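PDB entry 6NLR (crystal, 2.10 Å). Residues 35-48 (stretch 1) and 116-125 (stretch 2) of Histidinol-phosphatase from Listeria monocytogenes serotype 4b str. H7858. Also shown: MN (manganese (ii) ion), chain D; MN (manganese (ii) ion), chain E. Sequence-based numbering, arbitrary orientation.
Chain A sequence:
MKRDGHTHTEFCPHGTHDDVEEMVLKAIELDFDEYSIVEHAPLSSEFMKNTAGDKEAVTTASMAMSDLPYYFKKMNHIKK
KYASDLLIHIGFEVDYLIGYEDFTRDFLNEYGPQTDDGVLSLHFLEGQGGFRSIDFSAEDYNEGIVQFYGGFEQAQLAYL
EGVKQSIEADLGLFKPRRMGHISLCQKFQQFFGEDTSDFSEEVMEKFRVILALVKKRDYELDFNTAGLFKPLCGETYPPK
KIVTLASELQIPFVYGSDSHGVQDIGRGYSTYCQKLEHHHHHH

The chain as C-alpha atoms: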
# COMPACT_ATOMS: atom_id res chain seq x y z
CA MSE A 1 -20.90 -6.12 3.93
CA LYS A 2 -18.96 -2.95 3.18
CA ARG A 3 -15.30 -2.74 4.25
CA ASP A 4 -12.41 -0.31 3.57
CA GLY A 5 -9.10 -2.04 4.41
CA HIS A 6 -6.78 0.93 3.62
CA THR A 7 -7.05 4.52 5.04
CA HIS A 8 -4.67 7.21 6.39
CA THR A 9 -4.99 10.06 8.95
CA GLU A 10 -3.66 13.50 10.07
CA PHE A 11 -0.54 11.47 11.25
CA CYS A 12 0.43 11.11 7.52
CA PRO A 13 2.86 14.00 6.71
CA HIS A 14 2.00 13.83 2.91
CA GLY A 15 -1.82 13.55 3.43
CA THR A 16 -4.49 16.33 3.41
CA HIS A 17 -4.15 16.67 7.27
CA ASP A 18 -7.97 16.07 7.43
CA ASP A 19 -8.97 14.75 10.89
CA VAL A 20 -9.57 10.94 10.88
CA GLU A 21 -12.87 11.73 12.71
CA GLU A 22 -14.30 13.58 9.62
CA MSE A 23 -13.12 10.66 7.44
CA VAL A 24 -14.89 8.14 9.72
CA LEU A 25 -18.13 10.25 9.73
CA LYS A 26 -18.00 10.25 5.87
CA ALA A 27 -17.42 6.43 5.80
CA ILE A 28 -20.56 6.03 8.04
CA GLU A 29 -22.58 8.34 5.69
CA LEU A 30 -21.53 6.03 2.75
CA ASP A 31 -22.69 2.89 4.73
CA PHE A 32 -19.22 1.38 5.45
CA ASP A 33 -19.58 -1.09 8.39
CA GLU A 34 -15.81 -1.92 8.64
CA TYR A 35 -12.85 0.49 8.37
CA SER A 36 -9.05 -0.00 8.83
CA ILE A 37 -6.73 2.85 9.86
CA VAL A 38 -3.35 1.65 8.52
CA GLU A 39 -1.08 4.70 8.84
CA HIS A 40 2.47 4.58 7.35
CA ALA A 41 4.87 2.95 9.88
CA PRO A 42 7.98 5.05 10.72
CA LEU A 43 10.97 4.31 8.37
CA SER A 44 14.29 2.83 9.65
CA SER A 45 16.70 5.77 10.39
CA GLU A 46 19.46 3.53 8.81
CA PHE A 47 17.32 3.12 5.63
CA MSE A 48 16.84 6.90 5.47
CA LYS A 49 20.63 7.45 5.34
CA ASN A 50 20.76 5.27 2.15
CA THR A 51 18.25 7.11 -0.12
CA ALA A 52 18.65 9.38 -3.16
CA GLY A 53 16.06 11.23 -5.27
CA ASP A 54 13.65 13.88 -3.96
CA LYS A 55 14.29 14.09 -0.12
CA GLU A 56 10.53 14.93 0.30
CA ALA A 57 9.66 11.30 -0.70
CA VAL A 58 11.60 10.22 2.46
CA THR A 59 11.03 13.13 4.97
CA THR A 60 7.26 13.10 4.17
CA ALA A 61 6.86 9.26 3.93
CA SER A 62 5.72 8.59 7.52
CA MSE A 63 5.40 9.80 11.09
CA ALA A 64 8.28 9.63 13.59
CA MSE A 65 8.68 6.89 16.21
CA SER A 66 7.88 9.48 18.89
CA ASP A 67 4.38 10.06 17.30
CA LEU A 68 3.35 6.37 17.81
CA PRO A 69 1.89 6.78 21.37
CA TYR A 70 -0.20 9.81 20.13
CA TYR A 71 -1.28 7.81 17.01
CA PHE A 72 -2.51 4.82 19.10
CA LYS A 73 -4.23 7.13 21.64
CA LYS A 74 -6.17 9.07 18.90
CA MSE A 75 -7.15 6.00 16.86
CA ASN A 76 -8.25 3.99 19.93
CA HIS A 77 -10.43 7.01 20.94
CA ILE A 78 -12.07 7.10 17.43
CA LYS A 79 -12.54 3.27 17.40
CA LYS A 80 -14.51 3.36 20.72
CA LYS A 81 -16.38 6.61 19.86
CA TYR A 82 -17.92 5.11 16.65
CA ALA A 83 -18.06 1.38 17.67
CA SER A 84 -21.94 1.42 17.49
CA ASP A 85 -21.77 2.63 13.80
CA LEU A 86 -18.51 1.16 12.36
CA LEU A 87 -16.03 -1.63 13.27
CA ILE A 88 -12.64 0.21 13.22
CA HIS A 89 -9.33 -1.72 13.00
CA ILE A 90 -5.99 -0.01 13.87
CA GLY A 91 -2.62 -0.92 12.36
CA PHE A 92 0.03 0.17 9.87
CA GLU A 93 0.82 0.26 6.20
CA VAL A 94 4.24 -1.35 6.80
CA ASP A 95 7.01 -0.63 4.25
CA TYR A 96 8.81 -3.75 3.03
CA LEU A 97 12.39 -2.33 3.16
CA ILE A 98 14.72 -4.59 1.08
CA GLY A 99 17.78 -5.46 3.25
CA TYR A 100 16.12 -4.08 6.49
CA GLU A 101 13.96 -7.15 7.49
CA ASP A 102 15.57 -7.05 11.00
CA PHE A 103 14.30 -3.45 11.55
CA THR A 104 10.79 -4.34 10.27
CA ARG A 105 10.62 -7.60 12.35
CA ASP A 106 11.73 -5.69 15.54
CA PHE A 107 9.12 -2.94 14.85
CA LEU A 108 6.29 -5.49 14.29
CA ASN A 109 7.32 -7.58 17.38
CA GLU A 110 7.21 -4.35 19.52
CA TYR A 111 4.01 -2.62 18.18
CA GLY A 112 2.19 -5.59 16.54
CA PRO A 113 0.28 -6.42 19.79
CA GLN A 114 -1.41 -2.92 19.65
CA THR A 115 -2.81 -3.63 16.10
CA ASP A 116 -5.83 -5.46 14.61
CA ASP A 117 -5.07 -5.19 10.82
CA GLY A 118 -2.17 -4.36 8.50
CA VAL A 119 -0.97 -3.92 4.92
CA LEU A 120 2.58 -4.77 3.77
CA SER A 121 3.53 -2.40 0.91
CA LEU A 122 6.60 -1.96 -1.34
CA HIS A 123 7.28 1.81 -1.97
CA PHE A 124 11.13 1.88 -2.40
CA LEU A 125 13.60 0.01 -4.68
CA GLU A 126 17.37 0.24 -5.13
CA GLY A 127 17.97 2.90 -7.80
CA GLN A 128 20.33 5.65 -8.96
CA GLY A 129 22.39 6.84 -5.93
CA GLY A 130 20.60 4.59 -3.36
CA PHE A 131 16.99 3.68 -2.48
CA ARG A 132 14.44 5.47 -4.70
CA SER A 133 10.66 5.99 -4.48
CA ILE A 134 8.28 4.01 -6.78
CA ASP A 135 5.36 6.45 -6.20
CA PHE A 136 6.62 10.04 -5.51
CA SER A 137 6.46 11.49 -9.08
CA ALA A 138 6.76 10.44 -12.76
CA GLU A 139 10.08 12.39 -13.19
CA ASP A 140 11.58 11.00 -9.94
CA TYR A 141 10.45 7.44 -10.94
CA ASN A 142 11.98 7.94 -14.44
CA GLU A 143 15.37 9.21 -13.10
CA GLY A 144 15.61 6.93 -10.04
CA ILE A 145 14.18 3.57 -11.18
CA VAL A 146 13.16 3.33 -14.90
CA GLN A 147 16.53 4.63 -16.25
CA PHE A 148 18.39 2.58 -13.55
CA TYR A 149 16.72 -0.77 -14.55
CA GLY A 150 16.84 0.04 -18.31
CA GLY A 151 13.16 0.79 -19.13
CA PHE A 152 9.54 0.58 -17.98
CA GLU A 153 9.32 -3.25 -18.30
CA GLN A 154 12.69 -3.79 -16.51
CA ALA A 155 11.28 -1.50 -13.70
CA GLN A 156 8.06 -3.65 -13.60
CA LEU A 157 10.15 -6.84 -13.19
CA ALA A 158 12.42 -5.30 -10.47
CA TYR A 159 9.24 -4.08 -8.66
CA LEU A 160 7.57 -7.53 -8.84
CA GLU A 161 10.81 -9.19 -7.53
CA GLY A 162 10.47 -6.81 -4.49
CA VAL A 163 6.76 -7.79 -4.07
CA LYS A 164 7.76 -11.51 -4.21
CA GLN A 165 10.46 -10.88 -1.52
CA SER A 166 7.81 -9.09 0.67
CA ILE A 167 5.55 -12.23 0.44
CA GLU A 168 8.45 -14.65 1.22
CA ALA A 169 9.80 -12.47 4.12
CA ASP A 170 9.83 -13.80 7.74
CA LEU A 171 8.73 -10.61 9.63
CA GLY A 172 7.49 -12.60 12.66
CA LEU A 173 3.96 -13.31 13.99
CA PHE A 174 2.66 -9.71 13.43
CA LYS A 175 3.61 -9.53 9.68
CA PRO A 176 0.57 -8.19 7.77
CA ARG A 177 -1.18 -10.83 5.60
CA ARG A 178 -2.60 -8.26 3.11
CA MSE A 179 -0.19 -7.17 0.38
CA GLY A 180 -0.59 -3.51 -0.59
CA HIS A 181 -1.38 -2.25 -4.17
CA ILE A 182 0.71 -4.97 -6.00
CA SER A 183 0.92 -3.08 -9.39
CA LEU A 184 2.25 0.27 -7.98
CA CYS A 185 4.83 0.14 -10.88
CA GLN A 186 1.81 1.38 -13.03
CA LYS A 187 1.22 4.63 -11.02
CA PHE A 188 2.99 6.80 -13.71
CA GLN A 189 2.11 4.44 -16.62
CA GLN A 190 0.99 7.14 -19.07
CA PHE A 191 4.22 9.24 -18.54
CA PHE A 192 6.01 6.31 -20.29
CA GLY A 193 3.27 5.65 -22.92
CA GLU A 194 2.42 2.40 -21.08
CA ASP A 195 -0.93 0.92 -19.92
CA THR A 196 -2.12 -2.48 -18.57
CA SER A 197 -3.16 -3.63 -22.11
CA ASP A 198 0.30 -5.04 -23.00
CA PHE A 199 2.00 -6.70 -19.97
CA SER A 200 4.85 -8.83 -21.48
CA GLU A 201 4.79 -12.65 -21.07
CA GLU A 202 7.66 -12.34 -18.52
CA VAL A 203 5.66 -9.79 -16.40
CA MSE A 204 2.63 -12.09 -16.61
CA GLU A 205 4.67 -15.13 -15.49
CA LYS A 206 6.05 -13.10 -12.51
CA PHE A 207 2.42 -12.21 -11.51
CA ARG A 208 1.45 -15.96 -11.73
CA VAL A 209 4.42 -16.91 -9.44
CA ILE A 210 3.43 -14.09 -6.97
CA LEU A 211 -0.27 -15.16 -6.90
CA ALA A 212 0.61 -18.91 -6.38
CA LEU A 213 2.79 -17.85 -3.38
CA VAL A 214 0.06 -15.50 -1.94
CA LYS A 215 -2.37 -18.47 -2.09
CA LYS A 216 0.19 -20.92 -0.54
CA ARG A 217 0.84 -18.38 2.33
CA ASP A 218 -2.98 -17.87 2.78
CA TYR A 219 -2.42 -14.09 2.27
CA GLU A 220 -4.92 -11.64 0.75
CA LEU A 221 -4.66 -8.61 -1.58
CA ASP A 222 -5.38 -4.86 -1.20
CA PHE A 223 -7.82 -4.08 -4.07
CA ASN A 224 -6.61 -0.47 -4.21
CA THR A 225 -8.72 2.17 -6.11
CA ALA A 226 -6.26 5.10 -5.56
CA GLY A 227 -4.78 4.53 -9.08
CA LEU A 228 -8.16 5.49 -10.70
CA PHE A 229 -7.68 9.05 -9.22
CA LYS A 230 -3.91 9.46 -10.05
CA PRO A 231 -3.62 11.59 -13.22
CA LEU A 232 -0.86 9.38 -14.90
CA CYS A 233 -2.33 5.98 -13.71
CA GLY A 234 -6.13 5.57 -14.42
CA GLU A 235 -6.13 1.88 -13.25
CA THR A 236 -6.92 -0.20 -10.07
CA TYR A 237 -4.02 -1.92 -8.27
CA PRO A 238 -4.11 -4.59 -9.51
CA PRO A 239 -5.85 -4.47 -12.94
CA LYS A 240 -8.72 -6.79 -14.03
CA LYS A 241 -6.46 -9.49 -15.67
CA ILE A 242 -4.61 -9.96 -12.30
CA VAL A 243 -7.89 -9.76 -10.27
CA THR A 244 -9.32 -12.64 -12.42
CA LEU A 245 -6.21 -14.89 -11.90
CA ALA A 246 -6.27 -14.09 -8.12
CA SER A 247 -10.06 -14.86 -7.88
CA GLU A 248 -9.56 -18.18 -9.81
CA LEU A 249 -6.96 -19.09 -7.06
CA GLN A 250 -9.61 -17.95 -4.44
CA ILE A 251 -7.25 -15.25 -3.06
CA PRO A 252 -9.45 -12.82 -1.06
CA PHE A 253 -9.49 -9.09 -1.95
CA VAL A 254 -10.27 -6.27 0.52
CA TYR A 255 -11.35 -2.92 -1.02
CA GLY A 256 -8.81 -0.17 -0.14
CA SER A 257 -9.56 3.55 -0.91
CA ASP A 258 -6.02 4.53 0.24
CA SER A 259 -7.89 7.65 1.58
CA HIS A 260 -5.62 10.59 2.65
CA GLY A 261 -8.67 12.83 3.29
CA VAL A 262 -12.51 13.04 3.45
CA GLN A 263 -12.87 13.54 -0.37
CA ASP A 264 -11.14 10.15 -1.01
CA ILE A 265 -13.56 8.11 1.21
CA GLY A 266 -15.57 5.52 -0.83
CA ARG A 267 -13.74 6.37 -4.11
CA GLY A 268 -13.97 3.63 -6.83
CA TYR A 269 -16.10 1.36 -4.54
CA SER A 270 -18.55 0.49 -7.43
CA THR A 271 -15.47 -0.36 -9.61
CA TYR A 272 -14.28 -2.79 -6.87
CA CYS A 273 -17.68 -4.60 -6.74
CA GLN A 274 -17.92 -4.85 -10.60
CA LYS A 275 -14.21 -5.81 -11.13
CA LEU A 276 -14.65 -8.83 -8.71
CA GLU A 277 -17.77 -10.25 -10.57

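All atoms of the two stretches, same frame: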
# COMPACT_ATOMS: atom_id res chain seq x y z
N TYR A 35 -13.75 -0.63 8.75
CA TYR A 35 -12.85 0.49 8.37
C TYR A 35 -11.51 0.28 9.07
O TYR A 35 -11.50 0.23 10.32
CB TYR A 35 -13.57 1.79 8.73
CG TYR A 35 -12.88 3.06 8.33
CD1 TYR A 35 -11.87 3.60 9.11
CD2 TYR A 35 -13.30 3.78 7.22
CE1 TYR A 35 -11.28 4.81 8.80
CE2 TYR A 35 -12.70 4.98 6.88
CZ TYR A 35 -11.69 5.50 7.68
OH TYR A 35 -11.11 6.70 7.39
N SER A 36 -10.42 0.18 8.30
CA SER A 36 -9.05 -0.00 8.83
C SER A 36 -8.25 1.29 8.66
O SER A 36 -8.13 1.83 7.54
CB SER A 36 -8.36 -1.19 8.19
OG SER A 36 -8.96 -2.41 8.62
N ILE A 37 -7.73 1.77 9.78
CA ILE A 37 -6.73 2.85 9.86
C ILE A 37 -5.37 2.17 9.83
O ILE A 37 -5.02 1.51 10.84
CB ILE A 37 -6.93 3.70 11.11
CG1 ILE A 37 -8.34 4.28 11.16
CG2 ILE A 37 -5.85 4.77 11.17
CD1 ILE A 37 -8.73 4.79 12.52
N VAL A 38 -4.66 2.30 8.72
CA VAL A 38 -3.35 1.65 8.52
C VAL A 38 -2.36 2.74 8.10
O VAL A 38 -1.96 2.82 6.92
CB VAL A 38 -3.46 0.46 7.54
CG1 VAL A 38 -4.10 -0.73 8.24
CG2 VAL A 38 -4.23 0.80 6.28
N GLU A 39 -1.98 3.56 9.07
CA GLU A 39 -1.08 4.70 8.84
C GLU A 39 0.32 4.17 8.47
O GLU A 39 0.70 3.05 8.93
CB GLU A 39 -1.05 5.60 10.06
CG GLU A 39 -0.40 6.92 9.77
CD GLU A 39 -0.98 7.58 8.52
OE1 GLU A 39 -2.02 8.24 8.64
OE2 GLU A 39 -0.39 7.39 7.43
N HIS A 40 1.07 4.93 7.68
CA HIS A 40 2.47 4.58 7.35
C HIS A 40 3.30 4.38 8.62
O HIS A 40 3.36 5.31 9.45
CB HIS A 40 3.10 5.66 6.50
CG HIS A 40 2.41 5.80 5.20
ND1 HIS A 40 2.57 4.87 4.20
CD2 HIS A 40 1.58 6.76 4.74
CE1 HIS A 40 1.86 5.24 3.15
NE2 HIS A 40 1.24 6.40 3.46
N ALA A 41 3.94 3.22 8.76
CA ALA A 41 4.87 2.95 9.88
C ALA A 41 6.10 3.83 9.71
O ALA A 41 6.53 4.03 8.59
CB ALA A 41 5.27 1.49 9.93
N PRO A 42 6.70 4.34 10.80
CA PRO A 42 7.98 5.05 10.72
C PRO A 42 9.08 4.27 9.97
O PRO A 42 9.17 3.06 10.15
CB PRO A 42 8.38 5.22 12.20
CG PRO A 42 7.06 5.25 12.94
CD PRO A 42 6.17 4.28 12.17
N LEU A 43 9.86 4.96 9.13
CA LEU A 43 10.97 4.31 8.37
C LEU A 43 12.16 4.08 9.30
O LEU A 43 12.30 4.81 10.26
CB LEU A 43 11.40 5.18 7.20
CG LEU A 43 10.32 5.47 6.16
CD1 LEU A 43 10.88 6.37 5.08
CD2 LEU A 43 9.80 4.18 5.57
N SER A 44 12.96 3.05 9.03
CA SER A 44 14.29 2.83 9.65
C SER A 44 15.13 4.10 9.44
O SER A 44 15.21 4.57 8.28
CB SER A 44 14.96 1.61 9.07
OG SER A 44 16.37 1.78 9.04
N SER A 45 15.75 4.64 10.50
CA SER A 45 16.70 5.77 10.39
C SER A 45 17.93 5.34 9.57
O SER A 45 18.47 6.21 8.86
CB SER A 45 17.08 6.31 11.75
OG SER A 45 17.68 5.29 12.54
N GLU A 46 18.35 4.07 9.64
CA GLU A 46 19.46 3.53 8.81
C GLU A 46 19.06 3.56 7.33
O GLU A 46 19.87 3.95 6.50
CB GLU A 46 19.82 2.08 9.18
CG GLU A 46 20.59 1.96 10.48
CD GLU A 46 21.88 2.75 10.47
OE1 GLU A 46 22.79 2.46 9.64
OE2 GLU A 46 21.96 3.69 11.27
N PHE A 47 17.85 3.11 7.01
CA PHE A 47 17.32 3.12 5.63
C PHE A 47 17.35 4.55 5.07
O PHE A 47 17.75 4.79 3.93
CB PHE A 47 15.91 2.53 5.62
CG PHE A 47 15.26 2.64 4.27
CD1 PHE A 47 15.50 1.69 3.29
CD2 PHE A 47 14.47 3.74 3.96
CE1 PHE A 47 14.94 1.83 2.03
CE2 PHE A 47 13.90 3.86 2.70
CZ PHE A 47 14.15 2.91 1.74
N MSE A 48 16.96 5.51 5.89
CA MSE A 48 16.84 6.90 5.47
C MSE A 48 18.20 7.55 5.21
O MSE A 48 18.26 8.58 4.55
CB MSE A 48 16.05 7.67 6.54
CG MSE A 48 14.57 7.32 6.56
SE MSE A 48 13.62 8.34 7.97
CE MSE A 48 12.51 9.63 7.03
N ASP A 116 -4.64 -4.65 14.92
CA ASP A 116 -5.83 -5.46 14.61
C ASP A 116 -5.92 -5.71 13.10
O ASP A 116 -6.82 -6.41 12.66
CB ASP A 116 -7.00 -4.56 15.00
CG ASP A 116 -8.27 -5.29 15.29
OD1 ASP A 116 -8.22 -6.53 15.23
OD2 ASP A 116 -9.29 -4.62 15.57
N ASP A 117 -5.10 -5.03 12.30
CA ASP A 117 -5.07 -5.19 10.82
C ASP A 117 -3.74 -4.63 10.34
O ASP A 117 -2.95 -4.09 11.17
CB ASP A 117 -6.27 -4.53 10.15
CG ASP A 117 -6.61 -5.01 8.74
OD1 ASP A 117 -5.98 -6.00 8.28
OD2 ASP A 117 -7.51 -4.39 8.10
N GLY A 118 -3.47 -4.77 9.06
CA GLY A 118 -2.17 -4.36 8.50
C GLY A 118 -2.13 -4.58 7.01
O GLY A 118 -2.86 -5.45 6.51
N VAL A 119 -1.31 -3.78 6.35
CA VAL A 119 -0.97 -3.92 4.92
C VAL A 119 0.55 -3.89 4.84
O VAL A 119 1.18 -3.04 5.52
CB VAL A 119 -1.65 -2.80 4.11
CG1 VAL A 119 -1.23 -2.84 2.66
CG2 VAL A 119 -3.17 -2.89 4.19
N LEU A 120 1.14 -4.80 4.06
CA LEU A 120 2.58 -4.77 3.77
C LEU A 120 2.74 -4.27 2.34
O LEU A 120 2.20 -4.94 1.43
CB LEU A 120 3.18 -6.16 3.96
CG LEU A 120 4.68 -6.27 3.72
CD1 LEU A 120 5.44 -5.50 4.78
CD2 LEU A 120 5.10 -7.73 3.69
N SER A 121 3.42 -3.15 2.18
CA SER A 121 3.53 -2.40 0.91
C SER A 121 5.00 -2.20 0.52
O SER A 121 5.80 -1.83 1.40
CB SER A 121 2.83 -1.08 1.02
OG SER A 121 1.43 -1.29 1.09
N LEU A 122 5.29 -2.35 -0.75
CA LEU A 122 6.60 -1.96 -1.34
C LEU A 122 6.48 -0.56 -1.98
O LEU A 122 5.71 -0.40 -2.96
CB LEU A 122 7.00 -3.03 -2.36
CG LEU A 122 8.38 -2.83 -2.98
CD1 LEU A 122 9.48 -3.08 -1.95
CD2 LEU A 122 8.53 -3.71 -4.20
N HIS A 123 7.28 0.39 -1.49
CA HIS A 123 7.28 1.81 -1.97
C HIS A 123 8.67 2.24 -2.45
O HIS A 123 8.75 3.29 -3.12
CB HIS A 123 6.82 2.78 -0.88
CG HIS A 123 5.42 2.59 -0.40
ND1 HIS A 123 5.14 2.35 0.94
CD2 HIS A 123 4.23 2.59 -1.03
CE1 HIS A 123 3.84 2.21 1.10
NE2 HIS A 123 3.27 2.33 -0.09
N PHE A 124 9.73 1.49 -2.12
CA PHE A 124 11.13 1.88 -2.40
C PHE A 124 11.87 0.69 -3.02
O PHE A 124 11.71 -0.46 -2.56
CB PHE A 124 11.85 2.31 -1.13
CG PHE A 124 11.30 3.56 -0.48
CD1 PHE A 124 11.72 4.81 -0.90
CD2 PHE A 124 10.41 3.47 0.59
CE1 PHE A 124 11.23 5.95 -0.28
CE2 PHE A 124 9.91 4.61 1.19
CZ PHE A 124 10.32 5.84 0.75
N LEU A 125 12.66 0.97 -4.05
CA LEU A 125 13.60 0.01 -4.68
C LEU A 125 14.98 0.63 -4.71
O LEU A 125 15.08 1.87 -4.71
CB LEU A 125 13.18 -0.23 -6.13
CG LEU A 125 12.03 -1.17 -6.38
CD1 LEU A 125 11.74 -1.20 -7.88
CD2 LEU A 125 12.38 -2.55 -5.84
MN MN D . 0.34 7.77 2.10
MN MN E . 1.20 2.57 -0.23
O HOH W 1 1.39 3.68 -2.26
O HOH W 2 -0.55 2.97 -0.08

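The two stretches, at least 77 residues apart in sequence wherever they touch, meet along a narrow seam that buries 350 Å² in total, both sides summed. Strand 35-40 and strand 117-121 run in the same general sense, their N-to-C directions 47° apart and their axes 7.1 Å from each other at closest approach. No backbone hydrogen bond joins the two stretches; side chains meet one another, and V38 also packs on the backbone of D117 and G118. The register is set by the nearest CA pairs: S36 CA lies 6.8 Å from D117 CA, and V38 CA lies 6.1 Å from G118 CA.

Alternation along the first strand decides which residues take part. S36 and V38 point their CA-to-CB bonds toward the second stretch, whereas Y35 and I37 point away and bury nothing against it. At the first position, S36 OG donates a short hydrogen bond to D117 OD2, 2.5 Å away. The other carboxylate oxygen is also held: D117 OD1 accepts a weak bond from G118 N at 2.9 Å.

V38 is the bump on this side, resting on the backbone at G118, with V38 CG1 4.1 Å from G118 CA; an ideal CB at G118 would point away, 5.4 Å from V38 CG1, so the lack of a side chain is not what admits the valine. The other methyl, V38 CG2, lies 4.4 Å from V119 CG2, a looser apolar contact.

Farther along, the CA-to-CB bond of H40 points sideways, but the end of its side chain comes nearer, bringing H40 CE1 to 4.2 Å from H123 CE1. The rings form an oblique pair, with centroids 5.8 Å apart and planes at 68°. Each imidazole serves a different manganese ion: H40 NE2 binds the chain D ion at 2.1 Å, and H123 NE2 binds the chain E ion, also at 2.1 Å. The latter ion also carries two waters. At the end of the strand, H40 N donates to E39 OE2 at 2.9 Å, a bond within the first stretch.

The last contact is aromatic. F124, which has the largest area covered by the opposing stretch, offers one ring face to the edge of F47: F47 CZ lies 3.7 Å from F124 CG, with centroids 5.2 Å apart and planes at 66°. L43 CD1 adds an apolar contact to F124 CE2 at 4.4 Å. F47 belongs to a weakly bonded helix whose start is capped by S44, with F47 N donating to S44 OG at 2.8 Å.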